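Local coordinates for class II aldolase/adducin N-terminal domain-containing protein (Thermoplasma acidophilum, PDB 3M4R), which is of unknown function but binds zinc through this class II aldolase-like domain, part of a longer protein that is probably an oxidoreductase of the short-chain dehydrogenase family, at residues M80-A85 with K102-N107; T117-F122 with V128-A133; L144-I149 with V156-Y161. All blocks are in the same frame, centred on the assembly; numbering follows the deposited sequence. Where two conformers were deposited one is given.

Contact 1. Residues M80-A85 with K102-N107; sequences MDDALA and KKSMVN
Lys103, near the end of helix 94-103, meets Asp82 of helix 80-85 through its backbone: Lys103 O lies 3.7 Å from Asp82 OD2, and no hydrogen bond joins the two. Its long side chain leads away and forms a salt bridge with Asp99, so its charge is probably spent on Asp99 rather than on Asp82.

Ser104 and Asp82 carry the contact almost equally, and their CA atoms are 5.8 Å apart. The carboxylate of Asp82 leans over the serine backbone, its OD2 3.3 Å from Ser104 CA. Alongside, Ser104 OG rests 3.4 Å from Asp82 CB. With chi1 near -54°, the hydroxyl lies beside its own backbone N and hydrogen-bonds to Tyr100 O of helix 94-103, which suits a small polar residue just after the helix. The phenol of that same Tyr100 reaches Asp82 O, a hydrogen bond that links the two helices.

Beyond Ser104 the chain follows strand 75-79: selenomethionine Met105 turns away onto Thr76 and Ile78, and Val106 pairs its backbone with Gly77.

Although two polar side chains face each other, no hydrogen bond joins them. Ser104 OG stays 3.5 Å from Asp82 OD2 with its proton given to a carbonyl, so the contact is van der Waals packing; the serine gives the carboxylate no hydrogen bond, and Asp82, being partly exposed, may turn to solvent instead.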
loop_
_atom_site.group_PDB
_atom_site.type_symbol
_atom_site.label_atom_id
_atom_site.label_comp_id
_atom_site.label_asym_id
_atom_site.label_seq_id
_atom_site.Cartn_x
_atom_site.Cartn_y
_atom_site.Cartn_z
HETATM N N MSE A 80 -6.929 4.190 -13.305
HETATM C CA MSE A 80 -6.243 5.270 -12.609
HETATM C C MSE A 80 -6.873 6.607 -12.936
HETATM O O MSE A 80 -6.954 7.452 -12.052
HETATM C CB MSE A 80 -4.737 5.324 -12.932
HETATM C CG MSE A 80 -3.933 4.339 -12.024
HETATM SE SE MSE A 80 -3.875 4.844 -10.132
HETATM C CE MSE A 80 -2.850 6.473 -10.443
ATOM N N ASP A 81 -7.327 6.805 -14.166
ATOM C CA ASP A 81 -8.040 8.035 -14.509
ATOM C C ASP A 81 -9.188 8.272 -13.532
ATOM O O ASP A 81 -9.331 9.352 -12.999
ATOM C CB ASP A 81 -8.653 7.948 -15.906
ATOM C CG ASP A 81 -7.682 8.328 -17.003
ATOM O OD1 ASP A 81 -6.569 8.812 -16.699
ATOM O OD2 ASP A 81 -8.067 8.165 -18.206
ATOM N N ASP A 82 -9.967 7.225 -13.270
ATOM C CA ASP A 82 -11.101 7.284 -12.339
ATOM C C ASP A 82 -10.625 7.540 -10.882
ATOM O O ASP A 82 -11.131 8.396 -10.174
ATOM C CB ASP A 82 -11.867 5.981 -12.369
ATOM C CG ASP A 82 -12.723 5.799 -13.619
ATOM O OD1 ASP A 82 -12.578 6.596 -14.580
ATOM O OD2 ASP A 82 -13.571 4.863 -13.598
ATOM N N ALA A 83 -9.663 6.758 -10.430
ATOM C CA ALA A 83 -9.158 6.920 -9.079
ATOM C C ALA A 83 -8.553 8.299 -8.858
ATOM O O ALA A 83 -8.827 8.934 -7.868
ATOM C CB ALA A 83 -8.158 5.748 -8.719
ATOM N N LEU A 84 -7.768 8.811 -9.789
ATOM C CA LEU A 84 -7.110 10.081 -9.560
ATOM C C LEU A 84 -8.123 11.211 -9.592
ATOM O O LEU A 84 -7.898 12.288 -9.007
ATOM C CB LEU A 84 -6.026 10.342 -10.627
ATOM C CG LEU A 84 -4.675 9.625 -10.464
ATOM C CD1 LEU A 84 -3.743 9.913 -11.673
ATOM C CD2 LEU A 84 -3.991 10.008 -9.139
ATOM N N ALA A 85 -9.252 11.001 -10.275
ATOM C CA ALA A 85 -10.268 12.054 -10.339
ATOM C C ALA A 85 -10.922 12.227 -8.997
ATOM O O ALA A 85 -11.472 13.258 -8.733
ATOM C CB ALA A 85 -11.345 11.741 -11.420
ATOM N N LYS A 102 -16.149 0.395 -7.270
ATOM C CA LYS A 102 -16.856 -0.549 -8.084
ATOM C C LYS A 102 -17.054 0.046 -9.459
ATOM O O LYS A 102 -16.871 -0.657 -10.463
ATOM C CB LYS A 102 -18.228 -0.944 -7.439
ATOM C CG LYS A 102 -19.023 -2.019 -8.198
ATOM C CD LYS A 102 -20.412 -2.411 -7.469
ATOM C CE LYS A 102 -21.106 -3.681 -8.150
ATOM N NZ LYS A 102 -22.628 -3.848 -8.162
ATOM N N LYS A 103 -17.404 1.327 -9.528
ATOM C CA LYS A 103 -17.699 1.965 -10.835
ATOM C C LYS A 103 -16.387 2.219 -11.618
ATOM O O LYS A 103 -16.416 2.607 -12.806
ATOM C CB LYS A 103 -18.430 3.270 -10.617
ATOM C CG LYS A 103 -19.905 3.074 -10.170
ATOM C CD LYS A 103 -20.614 4.412 -9.753
ATOM C CE LYS A 103 -22.039 4.136 -9.278
ATOM N NZ LYS A 103 -22.682 5.416 -8.937
ATOM N N SER A 104 -15.271 2.026 -10.937
ATOM C CA SER A 104 -13.918 2.285 -11.495
ATOM C C SER A 104 -13.182 0.990 -11.875
ATOM O O SER A 104 -12.041 1.018 -12.343
ATOM C CB SER A 104 -13.075 3.085 -10.508
ATOM O OG SER A 104 -13.746 4.281 -10.122
HETATM N N MSE A 105 -13.871 -0.136 -11.740
HETATM C CA MSE A 105 -13.275 -1.464 -12.002
HETATM C C MSE A 105 -13.203 -1.711 -13.496
HETATM O O MSE A 105 -14.182 -1.537 -14.223
HETATM C CB MSE A 105 -14.088 -2.578 -11.357
HETATM C CG MSE A 105 -13.826 -2.728 -9.884
HETATM SE SE MSE A 105 -15.111 -3.846 -9.041
HETATM C CE MSE A 105 -14.284 -5.627 -9.473
ATOM N N VAL A 106 -12.030 -2.091 -13.974
ATOM C CA VAL A 106 -11.860 -2.485 -15.373
ATOM C C VAL A 106 -12.689 -3.730 -15.712
ATOM O O VAL A 106 -13.198 -3.862 -16.807
ATOM C CB VAL A 106 -10.368 -2.700 -15.731
ATOM C CG1 VAL A 106 -9.530 -1.600 -15.139
ATOM C CG2 VAL A 106 -9.869 -4.062 -15.225
ATOM N N ASN A 107 -12.860 -4.625 -14.759
ATOM C CA ASN A 107 -13.653 -5.786 -14.961
ATOM C C ASN A 107 -14.510 -6.020 -13.740
ATOM O O ASN A 107 -14.081 -6.651 -12.771
ATOM C CB ASN A 107 -12.848 -7.049 -15.269
ATOM C CG ASN A 107 -13.767 -8.278 -15.468
ATOM O OD1 ASN A 107 -15.012 -8.211 -15.372
ATOM N ND2 ASN A 107 -13.154 -9.392 -15.775
#

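Contact 2. Residues T117-F122 with V128-A133; sequences TFLHAF and VMHSHA. With ZN (zinc ion), chain B.
His120, with the most surface buried here, crosses Val128 obliquely, its ND1 3.5 Å from Val128 CG1. The helix 117-121 runs roughly antiparallel to strand 128-131, at 146° with the axes 8.8 Å apart, and the imidazole bridges the gap. Its ring edge meets the strand backbone: Val128 O lies in the ring plane, 3.6 Å from His120 CE1. Two hydrogen bonds fix the ring's rotation, ND1 to Ser42 OG and NE2 to Asn40 OD1, which explains why a histidine can be buried here. With a leucine in its place, Ser42 and Asn40 would probably lose these nitrogen partners, and the side-chain link from the helix to strand 40-48 would go with them.

Val128 supplies a compact, beta-branched surface. Its CG1, anti to the backbone N (chi1 177°), is the methyl that meets the imidazole.

His130, two residues on and again facing the helix, is a zinc ligand through NE2 at 2.2 Å. Leu119 CD1 sits over one face of its ring in a CH-pi contact, 3.9 Å from the centroid, while ND1 donates to Leu190 O. Methyl and carbonyl thus probably help orient the metal-binding nitrogen. His132 NE2 binds the zinc at 2.1 Å, and a water binds the metal at 2.0 Å; Glu116, just ahead of the helix, and His188 complete the site, a three-histidine and glutamate set as in class II aldolases.

Strand 127-131 lies between strands 40-48 and 189-194 in the sheet. Helix 117-121 packs through His120 and Ala121 on Leu58 of strand 54-61, and helix 166-175 touches it through Leu168 on Leu119 and Ala169 on Phe118.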
loop_
_atom_site.group_PDB
_atom_site.type_symbol
_atom_site.label_atom_id
_atom_site.label_comp_id
_atom_site.label_asym_id
_atom_site.label_seq_id
_atom_site.Cartn_x
_atom_site.Cartn_y
_atom_site.Cartn_z
ATOM N N THR A 117 -7.820 1.191 -1.229
ATOM C CA THR A 117 -7.294 1.404 -2.558
ATOM C C THR A 117 -6.801 2.804 -2.791
ATOM O O THR A 117 -5.824 3.005 -3.534
ATOM C CB THR A 117 -8.346 1.006 -3.661
ATOM O OG1 THR A 117 -8.531 -0.421 -3.630
ATOM C CG2 THR A 117 -7.868 1.432 -5.022
ATOM N N PHE A 118 -7.466 3.786 -2.211
ATOM C CA PHE A 118 -7.042 5.170 -2.442
ATOM C C PHE A 118 -5.681 5.513 -1.832
ATOM O O PHE A 118 -5.007 6.396 -2.350
ATOM C CB PHE A 118 -8.073 6.164 -1.996
ATOM C CG PHE A 118 -9.274 6.216 -2.917
ATOM C CD1 PHE A 118 -9.152 6.737 -4.181
ATOM C CD2 PHE A 118 -10.475 5.667 -2.542
ATOM C CE1 PHE A 118 -10.244 6.767 -5.045
ATOM C CE2 PHE A 118 -11.586 5.714 -3.405
ATOM C CZ PHE A 118 -11.455 6.264 -4.662
ATOM N N LEU A 119 -5.224 4.768 -0.812
ATOM C CA LEU A 119 -3.823 4.981 -0.328
ATOM C C LEU A 119 -2.831 4.725 -1.451
ATOM O O LEU A 119 -1.768 5.402 -1.591
ATOM C CB LEU A 119 -3.460 4.067 0.850
ATOM C CG LEU A 119 -4.289 4.138 2.130
ATOM C CD1 LEU A 119 -3.805 3.104 3.190
ATOM C CD2 LEU A 119 -4.294 5.563 2.702
ATOM N N HIS A 120 -3.176 3.736 -2.252
ATOM C CA HIS A 120 -2.332 3.275 -3.349
ATOM C C HIS A 120 -2.398 4.208 -4.566
ATOM O O HIS A 120 -1.354 4.575 -5.207
ATOM C CB HIS A 120 -2.779 1.871 -3.706
ATOM C CG HIS A 120 -2.505 0.883 -2.608
ATOM N ND1 HIS A 120 -1.358 0.110 -2.592
ATOM C CD2 HIS A 120 -3.201 0.558 -1.490
ATOM C CE1 HIS A 120 -1.365 -0.642 -1.497
ATOM N NE2 HIS A 120 -2.469 -0.397 -0.810
ATOM N N ALA A 121 -3.622 4.554 -4.920
ATOM C CA ALA A 121 -3.863 5.360 -6.140
ATOM C C ALA A 121 -3.226 6.718 -6.017
ATOM O O ALA A 121 -2.702 7.242 -6.990
ATOM C CB ALA A 121 -5.411 5.517 -6.439
ATOM N N PHE A 122 -3.262 7.274 -4.808
ATOM C CA PHE A 122 -2.846 8.642 -4.551
ATOM C C PHE A 122 -1.340 8.805 -4.254
ATOM O O PHE A 122 -0.909 9.916 -4.051
ATOM C CB PHE A 122 -3.600 9.236 -3.377
ATOM C CG PHE A 122 -5.061 9.517 -3.630
ATOM C CD1 PHE A 122 -5.600 9.546 -4.903
ATOM C CD2 PHE A 122 -5.884 9.807 -2.564
ATOM C CE1 PHE A 122 -6.941 9.839 -5.077
ATOM C CE2 PHE A 122 -7.213 10.106 -2.722
ATOM C CZ PHE A 122 -7.750 10.116 -3.978
ATOM N N VAL A 128 3.331 0.186 -4.377
ATOM C CA VAL A 128 3.011 0.671 -3.050
ATOM C C VAL A 128 2.689 -0.555 -2.192
ATOM O O VAL A 128 1.981 -1.485 -2.620
ATOM C CB VAL A 128 1.782 1.597 -3.075
ATOM C CG1 VAL A 128 1.407 2.044 -1.668
ATOM C CG2 VAL A 128 2.014 2.820 -3.995
HETATM N N MSE A 129 3.177 -0.526 -0.955
HETATM C CA MSE A 129 2.930 -1.587 0.009
HETATM C C MSE A 129 2.463 -0.990 1.321
HETATM O O MSE A 129 3.040 -0.026 1.830
HETATM C CB MSE A 129 4.223 -2.360 0.224
HETATM C CG MSE A 129 4.624 -3.103 -1.032
HETATM SE SE MSE A 129 6.265 -4.103 -0.676
HETATM C CE MSE A 129 6.417 -4.754 -2.489
ATOM N N HIS A 130 1.426 -1.594 1.872
ATOM C CA HIS A 130 0.784 -1.154 3.091
ATOM C C HIS A 130 0.681 -2.352 4.042
ATOM O O HIS A 130 0.092 -3.356 3.668
ATOM C CB HIS A 130 -0.627 -0.666 2.793
ATOM C CG HIS A 130 -1.355 -0.185 3.996
ATOM N ND1 HIS A 130 -0.718 0.472 5.032
ATOM C CD2 HIS A 130 -2.657 -0.300 4.357
ATOM C CE1 HIS A 130 -1.616 0.763 5.961
ATOM N NE2 HIS A 130 -2.786 0.277 5.587
ATOM N N SER A 131 1.213 -2.219 5.264
ATOM C CA SER A 131 1.015 -3.213 6.310
ATOM C C SER A 131 0.510 -2.590 7.619
ATOM O O SER A 131 0.580 -1.391 7.835
ATOM C CB SER A 131 2.322 -3.952 6.587
ATOM O OG SER A 131 3.179 -3.170 7.411
ATOM N N HIS A 132 0.040 -3.444 8.505
ATOM C CA HIS A 132 -0.314 -3.048 9.844
ATOM C C HIS A 132 0.737 -3.663 10.788
ATOM O O HIS A 132 0.406 -4.296 11.779
ATOM C CB HIS A 132 -1.735 -3.503 10.183
ATOM C CG HIS A 132 -2.788 -2.915 9.287
ATOM N ND1 HIS A 132 -4.064 -3.429 9.227
ATOM C CD2 HIS A 132 -2.756 -1.874 8.408
ATOM C CE1 HIS A 132 -4.775 -2.735 8.350
ATOM N NE2 HIS A 132 -4.010 -1.780 7.849
ATOM N N ALA A 133 2.010 -3.465 10.451
ATOM C CA ALA A 133 3.130 -4.123 11.142
ATOM C C ALA A 133 3.035 -3.903 12.643
ATOM O O ALA A 133 2.922 -2.762 13.089
ATOM C CB ALA A 133 4.438 -3.584 10.622
HETATM ZN ZN ZN B . -4.670 -0.135 6.649
HETATM O O HOH W 1 -6.438 -0.393 7.599
#

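Contact 3. Residues L144-I149 with V156-Y161; sequences LPSDQI and VVVLPY
Ser146 and Val158 form the nearest CA pair, 6.1 Å apart, between the start of helix 146-153 and edge strand 156-159. At the margin of the mixed sheet of the class II aldolase fold, helix 146-153 leads through a short link into strand 156-159, which continues through helix 166-175 into the parallel neighbour 182-185, a beta-alpha-beta crossover. Pro145 occupies the N-cap position, where a proline, with no N-H to donate, is tolerated because no helical N-H bond is needed, and its O accepts Ile149 N at 3.0 Å to close the first turn.

From that turn Ser146 and Ile149 face the strand. Val158, beta-branched as befits an extended chain, answers with both methyls. The rotamer at chi1 175° turns CG1 onto the serine, 3.6 Å from Ser146 OG, while CG2 faces the helix and approaches Ile149 CG2 at 4.3 Å, a loose apolar touch. A serine fits because it is small enough to let the valine close in, yet its hydroxyl is paired with the guanidinium of Arg186, which also binds Leu144 O. On the strand's other face Leu159 packs against Val172 and Cys175. Val158 CG2 comes 3.8 Å from Ser146 O, nearer than to Ile149 CG2.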
loop_
_atom_site.group_PDB
_atom_site.type_symbol
_atom_site.label_atom_id
_atom_site.label_comp_id
_atom_site.label_asym_id
_atom_site.label_seq_id
_atom_site.Cartn_x
_atom_site.Cartn_y
_atom_site.Cartn_z
ATOM N N LEU A 144 5.924 8.859 22.274
ATOM C CA LEU A 144 7.045 9.483 21.597
ATOM C C LEU A 144 6.509 10.518 20.628
ATOM O O LEU A 144 5.587 10.236 19.887
ATOM C CB LEU A 144 7.904 8.453 20.859
ATOM C CG LEU A 144 8.919 7.654 21.688
ATOM C CD1 LEU A 144 9.584 6.652 20.744
ATOM C CD2 LEU A 144 9.967 8.550 22.403
ATOM N N PRO A 145 7.090 11.728 20.632
ATOM C CA PRO A 145 6.689 12.686 19.587
ATOM C C PRO A 145 6.978 12.156 18.163
ATOM O O PRO A 145 7.889 11.346 17.960
ATOM C CB PRO A 145 7.516 13.944 19.905
ATOM C CG PRO A 145 8.519 13.555 20.908
ATOM C CD PRO A 145 8.091 12.279 21.567
ATOM N N SER A 146 6.191 12.596 17.193
ATOM C CA SER A 146 6.277 12.060 15.847
ATOM C C SER A 146 7.667 12.303 15.248
ATOM O O SER A 146 8.202 11.433 14.537
ATOM C CB SER A 146 5.172 12.655 14.983
ATOM O OG SER A 146 3.922 12.088 15.366
ATOM N N ASP A 147 8.252 13.467 15.560
ATOM C CA ASP A 147 9.553 13.815 15.039
ATOM C C ASP A 147 10.638 12.903 15.583
ATOM O O ASP A 147 11.599 12.603 14.879
ATOM C CB ASP A 147 9.914 15.283 15.328
ATOM C CG ASP A 147 9.140 16.275 14.449
ATOM O OD1 ASP A 147 8.283 15.860 13.644
ATOM O OD2 ASP A 147 9.392 17.498 14.556
ATOM N N GLN A 148 10.526 12.462 16.827
ATOM C CA GLN A 148 11.514 11.518 17.313
ATOM C C GLN A 148 11.247 10.123 16.706
ATOM O O GLN A 148 12.171 9.372 16.395
ATOM C CB GLN A 148 11.566 11.503 18.839
ATOM C CG GLN A 148 12.029 12.816 19.461
ATOM C CD GLN A 148 12.068 12.719 20.950
ATOM O OE1 GLN A 148 11.511 11.798 21.532
ATOM N NE2 GLN A 148 12.747 13.650 21.585
ATOM N N ILE A 149 9.995 9.783 16.505
ATOM C CA ILE A 149 9.694 8.566 15.734
ATOM C C ILE A 149 10.358 8.558 14.331
ATOM O O ILE A 149 10.976 7.561 13.938
ATOM C CB ILE A 149 8.197 8.288 15.651
ATOM C CG1 ILE A 149 7.639 7.984 17.065
ATOM C CG2 ILE A 149 7.952 7.074 14.756
ATOM C CD1 ILE A 149 6.125 7.772 17.099
ATOM N N VAL A 156 11.334 9.291 6.701
ATOM C CA VAL A 156 9.906 9.031 6.672
ATOM C C VAL A 156 9.139 10.265 7.050
ATOM O O VAL A 156 9.685 11.173 7.598
ATOM C CB VAL A 156 9.515 7.909 7.626
ATOM C CG1 VAL A 156 10.180 6.621 7.197
ATOM C CG2 VAL A 156 9.885 8.283 9.093
ATOM N N VAL A 157 7.858 10.282 6.711
ATOM C CA VAL A 157 6.942 11.282 7.181
ATOM C C VAL A 157 6.026 10.501 8.080
ATOM O O VAL A 157 5.654 9.363 7.770
ATOM C CB VAL A 157 6.172 11.941 6.005
ATOM C CG1 VAL A 157 4.862 12.635 6.477
ATOM C CG2 VAL A 157 7.087 12.962 5.314
ATOM N N VAL A 158 5.668 11.101 9.203
ATOM C CA VAL A 158 4.802 10.458 10.188
ATOM C C VAL A 158 3.483 11.219 10.214
ATOM O O VAL A 158 3.478 12.438 10.183
ATOM C CB VAL A 158 5.458 10.454 11.575
ATOM C CG1 VAL A 158 4.493 9.884 12.619
ATOM C CG2 VAL A 158 6.748 9.654 11.524
ATOM N N LEU A 159 2.369 10.493 10.180
ATOM C CA LEU A 159 1.036 11.085 10.272
ATOM C C LEU A 159 0.370 10.670 11.567
ATOM O O LEU A 159 0.554 9.544 12.014
ATOM C CB LEU A 159 0.165 10.626 9.099
ATOM C CG LEU A 159 0.032 11.509 7.861
ATOM C CD1 LEU A 159 1.384 11.998 7.409
ATOM C CD2 LEU A 159 -0.684 10.735 6.741
ATOM N N PRO A 160 -0.442 11.563 12.163
ATOM C CA PRO A 160 -1.145 11.200 13.380
ATOM C C PRO A 160 -2.195 10.188 13.065
ATOM O O PRO A 160 -2.416 9.913 11.882
ATOM C CB PRO A 160 -1.810 12.519 13.793
ATOM C CG PRO A 160 -2.160 13.121 12.521
ATOM C CD PRO A 160 -0.918 12.871 11.673
ATOM N N TYR A 161 -2.854 9.640 14.086
ATOM C CA TYR A 161 -3.961 8.717 13.858
ATOM C C TYR A 161 -5.040 9.422 13.053
ATOM O O TYR A 161 -5.429 10.522 13.388
ATOM C CB TYR A 161 -4.583 8.137 15.146
ATOM C CG TYR A 161 -5.765 7.222 14.849
ATOM C CD1 TYR A 161 -5.590 5.976 14.227
ATOM C CD2 TYR A 161 -7.051 7.633 15.088
ATOM C CE1 TYR A 161 -6.688 5.158 13.891
ATOM C CE2 TYR A 161 -8.154 6.827 14.747
ATOM C CZ TYR A 161 -7.980 5.598 14.195
ATOM O OH TYR A 161 -9.100 4.851 13.872
#

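How the contacts relate
Contacts 1, 2 and 3 follow one another along the chain, with contact 2 near the middle of the domain. Contact 1 reaches it by packing: the methyls Ala83 CB and Ala121 CB lie 3.6 Å apart, and Ala83 O is 3.5 Å from Phe122 CE1, so helix 80-85 backs the helix that follows Glu116. Contact 3 does not touch contact 2, their nearest atoms being about 7 Å apart, yet both reach the same sheet. The side chain of Val158 stands about 10 Å from that of the zinc ligand His188. Contacts 1 and 3, on opposite sides of the chain's centre, have centres about 32 Å apart; only contact 2 holds zinc ligands.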